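Local atomic coordinates of CutA1 (Shewanella, PDB entry 3AHP), a protein that belongs to the trimeric CutA1 divalent-ion tolerance family and probably takes part in tolerance to divalent metal ions such as copper. Residues B[35-40]-B[55-60]; B[5-10]-B[61-66]. One frame throughout, in Å; residues are numbered along the deposited sequence.

Contact 1. Residues B[35-40]-B[55-60]; sequences VQIGQA and HEVPMQ
Gln-36 and Gln-60 face each other as an antiparallel hydrogen-bonded pair, their side chains lying side by side and pointing the same way. Two backbone bonds join them: Gln-36 N to Gln-60 O at 2.9 Å, N-H...O angle 164°, and Gln-60 N back to Gln-36 O. In Gln-36, CB passes Gln-60 CB at 4.1 Å. CG then stands anti to the backbone N (chi1 -174°) and the chain runs on extended, which brings CD 4.0 Å from Gln-60 CD. At the tip, OE1 and NE2 both meet the Gln-60 amide, the two planes turned 37° apart. Gln-60 packs on Phe-10 of its own chain and of the second subunit, Gln-36 on Val-41 of the second subunit. On the other face Ile-37 lies alongside Met-59, and its CG2 meets Val-57 CG1 at 4.0 Å; Ile-37 and Val-57 touch Ala-19 of helix 16-28, Met-59 Ala-23. Gly-38 N bonds to Pro-58 O at 3.1 Å; Pro-58 has no N-H to return the bond, and its CD packs against Gly-38 O and Gln-39 O. Residues 35-38 also pair antiparallel with a strand of the second subunit. The pairing is amphipathic: apolar chains meet the helix, two amides the subunit interface.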
ATOM      1  N   VAL B  35     -10.380   2.836  -8.567  1.00 24.51           N
ATOM      2  CA  VAL B  35      -8.968   3.041  -8.815  1.00 23.20           C
ATOM      3  C   VAL B  35      -8.480   4.344  -8.197  1.00 22.95           C
ATOM      4  O   VAL B  35      -9.078   5.405  -8.377  1.00 23.34           O
ATOM      5  CB  VAL B  35      -8.634   3.021 -10.334  1.00 23.58           C
ATOM      6  CG1 VAL B  35      -7.183   3.410 -10.563  1.00 20.97           C
ATOM      7  CG2 VAL B  35      -8.911   1.659 -10.926  1.00 17.85           C
ATOM      8  N   GLN B  36      -7.336   4.267  -7.533  1.00 23.44           N
ATOM      9  CA  GLN B  36      -6.795   5.395  -6.783  1.00 22.80           C
ATOM     10  C   GLN B  36      -5.492   5.829  -7.426  1.00 21.41           C
ATOM     11  O   GLN B  36      -4.605   5.017  -7.662  1.00 20.47           O
ATOM     12  CB  GLN B  36      -6.564   4.966  -5.331  1.00 24.27           C
ATOM     13  CG  GLN B  36      -6.121   6.059  -4.366  1.00 25.47           C
ATOM     14  CD  GLN B  36      -5.764   5.499  -2.983  1.00 28.11           C
ATOM     15  OE1 GLN B  36      -6.627   5.003  -2.259  1.00 25.48           O
ATOM     16  NE2 GLN B  36      -4.474   5.515  -2.650  1.00 30.76           N
ATOM     17  N   ILE B  37      -5.422   7.099  -7.786  1.00 21.24           N
ATOM     18  CA  ILE B  37      -4.207   7.680  -8.307  1.00 20.88           C
ATOM     19  C   ILE B  37      -3.647   8.631  -7.278  1.00 21.27           C
ATOM     20  O   ILE B  37      -4.257   9.657  -6.982  1.00 21.75           O
ATOM     21  CB  ILE B  37      -4.482   8.500  -9.579  1.00 22.36           C
ATOM     22  CG1 ILE B  37      -5.211   7.662 -10.637  1.00 19.31           C
ATOM     23  CG2 ILE B  37      -3.190   9.144 -10.095  1.00 18.53           C
ATOM     24  CD1 ILE B  37      -5.752   8.501 -11.820  1.00 21.60           C
ATOM     25  N   GLY B  38      -2.479   8.303  -6.740  1.00 21.60           N
ATOM     26  CA  GLY B  38      -1.797   9.191  -5.806  1.00 20.75           C
ATOM     27  C   GLY B  38      -1.015  10.297  -6.491  1.00 21.63           C
ATOM     28  O   GLY B  38      -0.795  10.275  -7.706  1.00 23.04           O
ATOM     29  N   GLN B  39      -0.520  11.227  -5.688  1.00 22.33           N
ATOM     30  CA  GLN B  39       0.401  12.249  -6.147  1.00 22.49           C
ATOM     31  C   GLN B  39       1.793  11.704  -6.355  1.00 21.63           C
ATOM     32  O   GLN B  39       2.109  10.631  -5.870  1.00 21.88           O
ATOM     33  CB  GLN B  39       0.434  13.373  -5.136  1.00 23.75           C
ATOM     34  CG  GLN B  39      -0.775  14.279  -5.266  1.00 26.31           C
ATOM     35  CD  GLN B  39      -0.776  15.294  -4.195  1.00 30.20           C
ATOM     36  OE1 GLN B  39      -1.530  15.179  -3.217  1.00 30.42           O
ATOM     37  NE2 GLN B  39       0.197  16.191  -4.254  1.00 30.75           N
ATOM     38  N   ALA B  40       2.610  12.362  -7.135  1.00 22.15           N
ATOM     39  CA  ALA B  40       3.825  11.768  -7.602  1.00 21.72           C
ATOM     40  C   ALA B  40       4.623  11.054  -6.548  1.00 23.41           C
ATOM     41  O   ALA B  40       4.614  11.429  -5.416  1.00 23.94           O
ATOM     42  CB  ALA B  40       4.638  12.750  -8.264  1.00 19.26           C
ATOM     43  N   HIS B  55      10.037  10.187 -11.748  1.00 36.56           N
ATOM     44  CA  HIS B  55       8.834  10.621 -11.068  1.00 36.13           C
ATOM     45  C   HIS B  55       7.598  10.013 -11.736  1.00 34.34           C
ATOM     46  O   HIS B  55       7.446  10.055 -12.950  1.00 34.79           O
ATOM     47  CB  HIS B  55       8.761  12.149 -11.038  1.00 37.57           C
ATOM     48  CG  HIS B  55       9.443  12.761  -9.850  1.00 47.01           C
ATOM     49  ND1 HIS B  55      10.668  13.395  -9.935  1.00 51.92           N
ATOM     50  CD2 HIS B  55       9.081  12.818  -8.543  1.00 49.96           C
ATOM     51  CE1 HIS B  55      11.017  13.834  -8.737  1.00 53.92           C
ATOM     52  NE2 HIS B  55      10.084  13.475  -7.871  1.00 53.73           N
ATOM     53  N   GLU B  56       6.737   9.431 -10.952  1.00 33.07           N
ATOM     54  CA  GLU B  56       5.797   8.507 -11.462  1.00 31.77           C
ATOM     55  C   GLU B  56       4.543   8.655 -10.720  1.00 31.34           C
ATOM     56  O   GLU B  56       4.501   9.126  -9.635  1.00 32.72           O
ATOM     57  CB  GLU B  56       6.300   7.097 -11.321  1.00 31.46           C
ATOM     58  CG  GLU B  56       7.364   6.792 -12.259  1.00 27.35           C
ATOM     59  CD  GLU B  56       7.526   5.384 -12.452  1.00 27.39           C
ATOM     60  OE1 GLU B  56       7.788   4.970 -13.551  1.00 30.41           O
ATOM     61  OE2 GLU B  56       7.405   4.676 -11.506  1.00 26.41           O
ATOM     62  N   VAL B  57       3.485   8.225 -11.328  1.00 20.00           N
ATOM     63  CA  VAL B  57       2.228   8.310 -10.672  1.00 20.00           C
ATOM     64  C   VAL B  57       1.681   6.967 -10.209  1.00 20.00           C
ATOM     65  O   VAL B  57       1.450   6.086 -10.984  1.00 26.86           O
ATOM     66  CB  VAL B  57       1.286   9.095 -11.531  1.00 20.00           C
ATOM     67  CG1 VAL B  57       0.193   8.302 -11.994  1.00 20.00           C
ATOM     68  CG2 VAL B  57       0.797  10.300 -10.833  1.00 20.00           C
ATOM     69  N   PRO B  58       1.465   6.833  -8.917  1.00 24.28           N
ATOM     70  CA  PRO B  58       1.134   5.563  -8.307  1.00 23.47           C
ATOM     71  C   PRO B  58      -0.337   5.205  -8.412  1.00 22.93           C
ATOM     72  O   PRO B  58      -1.134   6.064  -8.385  1.00 21.36           O
ATOM     73  CB  PRO B  58       1.545   5.799  -6.880  1.00 23.82           C
ATOM     74  CG  PRO B  58       1.384   7.138  -6.687  1.00 23.98           C
ATOM     75  CD  PRO B  58       1.695   7.840  -7.893  1.00 22.67           C
ATOM     76  N   MET B  59      -0.668   3.940  -8.582  1.00 23.71           N
ATOM     77  CA  MET B  59      -2.076   3.529  -8.676  1.00 25.84           C
ATOM     78  C   MET B  59      -2.404   2.346  -7.757  1.00 24.67           C
ATOM     79  O   MET B  59      -1.663   1.371  -7.723  1.00 24.79           O
ATOM     80  CB  MET B  59      -2.439   3.160 -10.114  1.00 26.61           C
ATOM     81  CG  MET B  59      -2.513   4.324 -11.066  1.00 30.72           C
ATOM     82  SD  MET B  59      -3.122   3.828 -12.689  1.00 41.27           S
ATOM     83  CE  MET B  59      -4.836   4.245 -12.539  1.00 37.75           C
ATOM     84  N   GLN B  60      -3.527   2.426  -7.048  1.00 23.15           N
ATOM     85  CA  GLN B  60      -4.114   1.250  -6.416  1.00 24.43           C
ATOM     86  C   GLN B  60      -5.385   0.806  -7.137  1.00 23.00           C
ATOM     87  O   GLN B  60      -6.293   1.598  -7.329  1.00 23.14           O
ATOM     88  CB  GLN B  60      -4.456   1.521  -4.956  1.00 25.13           C
ATOM     89  CG  GLN B  60      -3.291   1.833  -4.025  1.00 27.11           C
ATOM     90  CD  GLN B  60      -3.780   2.077  -2.592  1.00 34.74           C
ATOM     91  OE1 GLN B  60      -2.990   2.419  -1.704  1.00 30.92           O
ATOM     92  NE2 GLN B  60      -5.106   1.918  -2.371  1.00 31.19           N
TER

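Contact 2. Residues B[5-10]-B[61-66]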
ATOM      1  N   GLU B   5     -10.813 -13.807  -2.835  1.00 46.87           N
ATOM      2  CA  GLU B   5     -11.874 -13.364  -3.757  1.00 45.26           C
ATOM      3  C   GLU B   5     -11.383 -12.146  -4.505  1.00 42.54           C
ATOM      4  O   GLU B   5     -11.728 -11.927  -5.670  1.00 42.72           O
ATOM      5  CB  GLU B   5     -13.143 -12.926  -3.003  1.00 47.15           C
ATOM      6  CG  GLU B   5     -13.841 -13.977  -2.164  1.00 53.61           C
ATOM      7  CD  GLU B   5     -14.284 -15.156  -2.992  1.00 62.01           C
ATOM      8  OE1 GLU B   5     -13.499 -15.584  -3.866  1.00 63.63           O
ATOM      9  OE2 GLU B   5     -15.396 -15.670  -2.754  1.00 64.38           O
ATOM     10  N   GLN B   6     -10.686 -11.287  -3.770  1.00 38.64           N
ATOM     11  CA  GLN B   6     -10.406  -9.950  -4.232  1.00 34.77           C
ATOM     12  C   GLN B   6      -8.948  -9.585  -4.061  1.00 32.60           C
ATOM     13  O   GLN B   6      -8.278 -10.104  -3.157  1.00 32.15           O
ATOM     14  CB  GLN B   6     -11.293  -8.956  -3.509  1.00 35.23           C
ATOM     15  CG  GLN B   6     -12.757  -9.135  -3.835  1.00 35.32           C
ATOM     16  CD  GLN B   6     -13.641  -8.873  -2.653  1.00 33.97           C
ATOM     17  OE1 GLN B   6     -13.318  -9.248  -1.528  1.00 34.24           O
ATOM     18  NE2 GLN B   6     -14.747  -8.189  -2.891  1.00 35.33           N
ATOM     19  N   LEU B   7      -8.454  -8.726  -4.958  1.00 28.66           N
ATOM     20  CA  LEU B   7      -7.076  -8.267  -4.903  1.00 24.84           C
ATOM     21  C   LEU B   7      -6.954  -6.776  -4.686  1.00 23.09           C
ATOM     22  O   LEU B   7      -7.801  -6.005  -5.100  1.00 21.72           O
ATOM     23  CB  LEU B   7      -6.319  -8.644  -6.167  1.00 25.12           C
ATOM     24  CG  LEU B   7      -6.347 -10.102  -6.612  1.00 24.22           C
ATOM     25  CD1 LEU B   7      -6.032 -10.187  -8.096  1.00 14.35           C
ATOM     26  CD2 LEU B   7      -5.397 -10.958  -5.771  1.00 22.42           C
ATOM     27  N   LEU B   8      -5.848  -6.384  -4.064  1.00 23.23           N
ATOM     28  CA  LEU B   8      -5.304  -5.043  -4.198  1.00 21.98           C
ATOM     29  C   LEU B   8      -4.088  -5.055  -5.118  1.00 20.28           C
ATOM     30  O   LEU B   8      -3.113  -5.741  -4.860  1.00 19.95           O
ATOM     31  CB  LEU B   8      -4.924  -4.516  -2.817  1.00 23.42           C
ATOM     32  CG  LEU B   8      -4.497  -3.059  -2.668  1.00 22.80           C
ATOM     33  CD1 LEU B   8      -5.571  -2.157  -3.192  1.00 21.67           C
ATOM     34  CD2 LEU B   8      -4.145  -2.750  -1.207  1.00 22.44           C
ATOM     35  N   ILE B   9      -4.176  -4.305  -6.211  1.00 20.64           N
ATOM     36  CA  ILE B   9      -3.100  -4.217  -7.199  1.00 19.68           C
ATOM     37  C   ILE B   9      -2.375  -2.887  -7.094  1.00 19.22           C
ATOM     38  O   ILE B   9      -3.010  -1.831  -7.000  1.00 17.14           O
ATOM     39  CB  ILE B   9      -3.641  -4.360  -8.628  1.00 19.31           C
ATOM     40  CG1 ILE B   9      -4.191  -5.769  -8.831  1.00 21.15           C
ATOM     41  CG2 ILE B   9      -2.541  -4.042  -9.657  1.00 19.14           C
ATOM     42  CD1 ILE B   9      -4.761  -6.012 -10.222  1.00 25.70           C
ATOM     43  N   PHE B  10      -1.047  -2.943  -7.088  1.00 19.16           N
ATOM     44  CA  PHE B  10      -0.237  -1.725  -7.116  1.00 19.65           C
ATOM     45  C   PHE B  10       0.413  -1.614  -8.467  1.00 19.83           C
ATOM     46  O   PHE B  10       0.941  -2.593  -8.994  1.00 20.81           O
ATOM     47  CB  PHE B  10       0.859  -1.739  -6.041  1.00 19.30           C
ATOM     48  CG  PHE B  10       0.341  -1.741  -4.648  1.00 17.85           C
ATOM     49  CD1 PHE B  10       0.012  -2.936  -4.018  1.00 20.57           C
ATOM     50  CD2 PHE B  10       0.173  -0.553  -3.960  1.00 15.69           C
ATOM     51  CE1 PHE B  10      -0.501  -2.935  -2.709  1.00 19.87           C
ATOM     52  CE2 PHE B  10      -0.316  -0.545  -2.665  1.00 14.07           C
ATOM     53  CZ  PHE B  10      -0.668  -1.739  -2.041  1.00 13.91           C
ATOM     54  N   ILE B  61      -5.452  -0.469  -7.508  1.00 22.31           N
ATOM     55  CA  ILE B  61      -6.653  -1.029  -8.144  1.00 21.60           C
ATOM     56  C   ILE B  61      -7.352  -2.020  -7.218  1.00 21.38           C
ATOM     57  O   ILE B  61      -6.732  -2.955  -6.715  1.00 20.33           O
ATOM     58  CB  ILE B  61      -6.339  -1.765  -9.474  1.00 21.26           C
ATOM     59  CG1 ILE B  61      -5.691  -0.816 -10.494  1.00 22.25           C
ATOM     60  CG2 ILE B  61      -7.603  -2.381 -10.036  1.00 16.99           C
ATOM     61  CD1 ILE B  61      -4.742  -1.509 -11.477  1.00 16.70           C
ATOM     62  N   LYS B  62      -8.646  -1.833  -7.000  1.00 21.27           N
ATOM     63  CA  LYS B  62      -9.368  -2.797  -6.205  1.00 22.90           C
ATOM     64  C   LYS B  62     -10.345  -3.560  -7.063  1.00 23.14           C
ATOM     65  O   LYS B  62     -11.131  -2.963  -7.807  1.00 23.67           O
ATOM     66  CB  LYS B  62     -10.045  -2.135  -5.006  1.00 23.89           C
ATOM     67  CG  LYS B  62      -9.051  -1.525  -4.026  1.00 25.69           C
ATOM     68  CD  LYS B  62      -9.527  -0.177  -3.532  1.00 35.62           C
ATOM     69  CE  LYS B  62      -8.868   0.972  -4.271  1.00 38.19           C
ATOM     70  NZ  LYS B  62      -7.888   1.669  -3.375  1.00 47.40           N
ATOM     71  N   CYS B  63     -10.259  -4.885  -6.995  1.00 22.85           N
ATOM     72  CA  CYS B  63     -10.909  -5.734  -7.967  1.00 23.20           C
ATOM     73  C   CYS B  63     -11.153  -7.151  -7.475  1.00 23.80           C
ATOM     74  O   CYS B  63     -10.591  -7.584  -6.474  1.00 22.21           O
ATOM     75  CB  CYS B  63     -10.067  -5.784  -9.236  1.00 24.95           C
ATOM     76  SG  CYS B  63      -8.597  -6.787  -9.089  1.00 27.67           S
ATOM     77  N   MET B  64     -11.964  -7.881  -8.235  1.00 26.18           N
ATOM     78  CA  MET B  64     -12.110  -9.329  -8.090  1.00 27.11           C
ATOM     79  C   MET B  64     -10.972 -10.107  -8.748  1.00 27.23           C
ATOM     80  O   MET B  64     -10.597  -9.858  -9.886  1.00 26.37           O
ATOM     81  CB  MET B  64     -13.430  -9.765  -8.706  1.00 28.26           C
ATOM     82  CG  MET B  64     -14.627  -9.016  -8.157  1.00 30.90           C
ATOM     83  SD  MET B  64     -15.035  -9.483  -6.464  1.00 40.34           S
ATOM     84  CE  MET B  64     -15.148 -11.272  -6.610  1.00 31.85           C
ATOM     85  N   THR B  65     -10.437 -11.070  -8.027  1.00 28.04           N
ATOM     86  CA  THR B  65      -9.350 -11.869  -8.549  1.00 28.74           C
ATOM     87  C   THR B  65      -9.755 -12.412  -9.899  1.00 29.08           C
ATOM     88  O   THR B  65      -8.940 -12.722 -10.759  1.00 29.47           O
ATOM     89  CB  THR B  65      -9.095 -13.015  -7.594  1.00 29.57           C
ATOM     90  OG1 THR B  65      -8.654 -12.469  -6.349  1.00 27.92           O
ATOM     91  CG2 THR B  65      -8.074 -14.000  -8.157  1.00 27.97           C
ATOM     92  N   THR B  66     -11.049 -12.552 -10.069  1.00 31.13           N
ATOM     93  CA  THR B  66     -11.581 -13.206 -11.243  1.00 31.75           C
ATOM     94  C   THR B  66     -11.372 -12.347 -12.510  1.00 32.03           C
ATOM     95  O   THR B  66     -11.012 -12.854 -13.561  1.00 31.88           O
ATOM     96  CB  THR B  66     -13.058 -13.601 -10.983  1.00 31.74           C
ATOM     97  OG1 THR B  66     -13.308 -14.869 -11.561  1.00 32.28           O
ATOM     98  CG2 THR B  66     -14.062 -12.569 -11.487  1.00 27.58           C
TER
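Leu-7 CG sits 3.3 Å from Thr-65 OG1, the two side chains crossing at about a right angle, and CD1 of the leucine reaches Thr-65 CA at 3.7 Å. On the same face, Ile-9 CD1 and Leu-7 CB each approach Cys-63 SG to 4.1 Å, and Ile-9 CG2 meets Ile-61 CD1. An alanine in place of Leu-7, lacking CG and both methyls, would probably open a gap beside Thr-65 and weaken the packing on Ile-92 of the third subunit. On the other face, Leu-8 CG is anti to the backbone N (chi1 -172°), and CD1 beyond it lies 3.6 Å from Lys-62 CG. At the strand end Gln-6 and Met-64 run side by side, Gln-6 CG touching Met-64 SD at 3.5 Å. Strands 6-13 and 50-64 are antiparallel neighbours in the ferredoxin-like sheet of the GlnB-like clan. Reciprocal backbone bonds set their register at Leu-7 with Cys-63 and at Ile-9 with Ile-61, where Ile-9 N-H...O is nearly straight at 173°. Beyond, Thr-65 N donates to Glu-5 O at 2.8 Å, and the Thr-65 hydroxyl is held by Pro-4 O. Farther out, Tyr-68 and Ile-71 of helix 68-78 cover the Leu-7, Ile-9 and Cys-63 face, whereas Lys-62 NZ forms a salt bridge with Glu-85 of the second subunit.

Contacts 1 and 2 share the long strand 50-64, which uses opposite edges for its two partners: its residues 58-60 pair with 36-38, and 61-64 with 6-9 on the other edge. Strands 34-38, 50-64 and 6-13 are successive neighbours, and one sheet runs through both contacts. Their centres are about 16 Å apart, on opposite sides of the chain's centre. They meet at the junction of Gln-60 and Ile-61. There Gln-60 CG packs on Phe-10 CE2 at 4.0 Å, Val-35 CG2 on Ile-61 CG1 at 4.1 Å, and Gln-36 OE1 lies 3.7 Å from Lys-62 NZ. Contact 1 carries the sheet into the second subunit. In contact 2, Leu-8 packs on Phe-10 of the second subunit, and Phe-10 on Phe-10 of the second and Leu-8 of the third.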